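Local coordinates for protein cellulase IBT99 (Metagenomes, PDB 6WBT) that probably hydrolyses 6-phospho-alpha-glucosides, as a family 4 glycosyl hydrolase that uses NAD and a manganese ion, at residues Gly198-Trp204 with Phe381-Ile386. Numbering follows the deposited sequence.
Sequences GLNHYGW and FYKGLI. With MN (manganese (II) ion), chain E; G6P (6-O-phosphono-alpha-D-glucopyranose), chain F.
Tyr382 turns the CD1-CE1 edge of its ring onto one face of the Trp204 indole. The pair is T-shaped, with planes at 76° and the five-membered ring centroid 4.5 Å from the Tyr382 centroid. Tyr382 CE1 sits over the centre of the indole, and Leu385 CD1 lies near the indole plane at the edge. One face of the Tyr382 ring carries Phe381 CD2. The Tyr382 hydroxyl is hydrogen-bonded to Asp260, which probably helps hold the ring in this orientation. With an alanine at Trp204, the Tyr382 edge would probably lose the aromatic face it rests on, and a gap would open beside Leu385. The Tyr202 ring meets helix 380-402 with its edge, close to Leu385 O and Ile386 CA. Tyr202 OH donates to Leu385 O at 3.0 Å, from well above the carbonyl plane. A type II beta turn from Leu199 to Tyr202 links the antiparallel strands 192-197 and 202-210. Residues 202-204 run nearly antiparallel to helix segment 381-386, at 164°. At the turn, His201 reaches into the glucose 6-phosphate pocket. His201 NE2 binds manganese at 2.1 Å, and Cys171 and O2 of glucose 6-phosphate also bind the metal. On the helix side, Ile386 CG2 packs against Leu199 CG at 3.8 Å. The other branch of Ile386, with CG1 anti to the carbonyl carbon (chi1 -63°), carries CD1 to 3.7 Å from Gly198 CA.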
# COMPACT_ATOMS: atom_id res chain seq x y z
N GLY A 198 3.76 0.48 -18.60
CA GLY A 198 3.86 1.92 -18.67
C GLY A 198 2.52 2.53 -19.01
O GLY A 198 1.47 1.88 -18.88
N LEU A 199 2.55 3.79 -19.43
CA LEU A 199 1.36 4.49 -19.88
C LEU A 199 1.30 4.50 -21.41
O LEU A 199 2.23 4.06 -22.09
CB LEU A 199 1.34 5.92 -19.33
CG LEU A 199 1.44 6.07 -17.81
CD1 LEU A 199 1.37 7.54 -17.42
CD2 LEU A 199 0.35 5.28 -17.12
N ASN A 200 0.19 5.01 -21.94
CA ASN A 200 0.05 5.11 -23.39
C ASN A 200 1.08 6.08 -23.95
O ASN A 200 1.19 7.22 -23.49
CB ASN A 200 -1.37 5.55 -23.75
CG ASN A 200 -1.57 5.68 -25.25
OD1 ASN A 200 -1.82 6.77 -25.77
ND2 ASN A 200 -1.45 4.57 -25.96
N HIS A 201 1.84 5.61 -24.94
CA HIS A 201 2.97 6.36 -25.50
C HIS A 201 3.98 6.73 -24.42
O HIS A 201 4.58 7.81 -24.45
CB HIS A 201 2.49 7.61 -26.25
CG HIS A 201 1.54 7.32 -27.37
ND1 HIS A 201 0.74 8.29 -27.94
CD2 HIS A 201 1.26 6.18 -28.03
CE1 HIS A 201 0.01 7.75 -28.90
NE2 HIS A 201 0.31 6.47 -28.98
N TYR A 202 4.17 5.82 -23.46
CA TYR A 202 4.98 6.10 -22.28
C TYR A 202 5.37 4.79 -21.61
O TYR A 202 5.36 4.69 -20.38
CB TYR A 202 4.21 7.00 -21.31
CG TYR A 202 5.08 7.91 -20.47
CD1 TYR A 202 5.63 9.06 -21.01
CD2 TYR A 202 5.32 7.63 -19.13
CE1 TYR A 202 6.41 9.90 -20.24
CE2 TYR A 202 6.10 8.46 -18.36
CZ TYR A 202 6.64 9.60 -18.92
OH TYR A 202 7.42 10.43 -18.15
N GLY A 203 5.74 3.78 -22.40
CA GLY A 203 5.99 2.45 -21.87
C GLY A 203 7.34 1.88 -22.23
O GLY A 203 8.19 2.56 -22.80
N TRP A 204 7.54 0.61 -21.88
CA TRP A 204 8.81 -0.08 -22.11
C TRP A 204 8.55 -1.55 -22.41
O TRP A 204 7.63 -2.15 -21.86
CB TRP A 204 9.75 0.05 -20.90
CG TRP A 204 10.00 1.46 -20.47
CD1 TRP A 204 9.21 2.21 -19.65
CD2 TRP A 204 11.12 2.28 -20.82
NE1 TRP A 204 9.77 3.46 -19.47
CE2 TRP A 204 10.94 3.52 -20.18
CE3 TRP A 204 12.25 2.09 -21.61
CZ2 TRP A 204 11.85 4.57 -20.31
CZ3 TRP A 204 13.16 3.13 -21.74
CH2 TRP A 204 12.95 4.35 -21.09
N PHE A 381 13.65 4.01 -11.59
CA PHE A 381 13.75 4.98 -12.69
C PHE A 381 12.47 5.05 -13.51
O PHE A 381 12.13 6.12 -14.03
CB PHE A 381 14.93 4.62 -13.59
CG PHE A 381 14.99 5.43 -14.86
CD1 PHE A 381 15.24 6.80 -14.81
CD2 PHE A 381 14.79 4.84 -16.09
CE1 PHE A 381 15.29 7.54 -15.97
CE2 PHE A 381 14.84 5.58 -17.26
CZ PHE A 381 15.09 6.93 -17.20
N TYR A 382 11.75 3.94 -13.64
CA TYR A 382 10.52 3.91 -14.41
C TYR A 382 9.29 4.22 -13.58
O TYR A 382 8.26 4.62 -14.13
CB TYR A 382 10.37 2.55 -15.10
CG TYR A 382 11.62 2.15 -15.85
CD1 TYR A 382 11.83 2.60 -17.15
CD2 TYR A 382 12.59 1.36 -15.26
CE1 TYR A 382 12.97 2.24 -17.84
CE2 TYR A 382 13.73 1.00 -15.95
CZ TYR A 382 13.92 1.45 -17.24
OH TYR A 382 15.05 1.10 -17.93
N LYS A 383 9.38 4.06 -12.25
CA LYS A 383 8.30 4.51 -11.38
C LYS A 383 8.22 6.04 -11.36
O LYS A 383 7.14 6.61 -11.52
CB LYS A 383 8.50 3.97 -9.97
CG LYS A 383 7.59 4.60 -8.93
CD LYS A 383 7.97 4.15 -7.52
CE LYS A 383 7.17 4.90 -6.46
NZ LYS A 383 5.71 4.67 -6.58
N GLY A 384 9.36 6.70 -11.17
CA GLY A 384 9.36 8.15 -11.08
C GLY A 384 8.91 8.83 -12.36
O GLY A 384 8.29 9.90 -12.32
N LEU A 385 9.22 8.23 -13.51
CA LEU A 385 8.77 8.80 -14.78
C LEU A 385 7.26 8.65 -14.94
O LEU A 385 6.59 9.57 -15.41
CB LEU A 385 9.50 8.13 -15.94
CG LEU A 385 10.96 8.54 -16.16
CD1 LEU A 385 11.61 7.67 -17.23
CD2 LEU A 385 11.04 10.01 -16.54
N ILE A 386 6.71 7.49 -14.56
CA ILE A 386 5.28 7.28 -14.67
C ILE A 386 4.53 8.09 -13.62
O ILE A 386 3.43 8.59 -13.87
CB ILE A 386 4.95 5.78 -14.59
CG1 ILE A 386 5.58 5.03 -15.76
CG2 ILE A 386 3.44 5.55 -14.57
CD1 ILE A 386 5.39 3.53 -15.70
MN MN E . -1.41 5.58 -29.84
C1 G6P F . 0.74 5.62 -34.27
C2 G6P F . 0.41 6.28 -32.94
C3 G6P F . -0.69 7.32 -33.10
C4 G6P F . -0.34 8.28 -34.23
C5 G6P F . -0.04 7.49 -35.50
C6 G6P F . 0.27 8.38 -36.69
O1 G6P F . -0.38 4.85 -34.72
O2 G6P F . -0.03 5.28 -32.01
O3 G6P F . -0.85 8.05 -31.88
O4 G6P F . -1.43 9.18 -34.47
O5 G6P F . 1.06 6.61 -35.25
O6 G6P F . 0.08 9.76 -36.37
P G6P F . 0.02 10.85 -37.55
O1P G6P F . 0.79 12.03 -36.99
O2P G6P F . -1.45 11.09 -37.76
O3P G6P F . 0.70 10.17 -38.70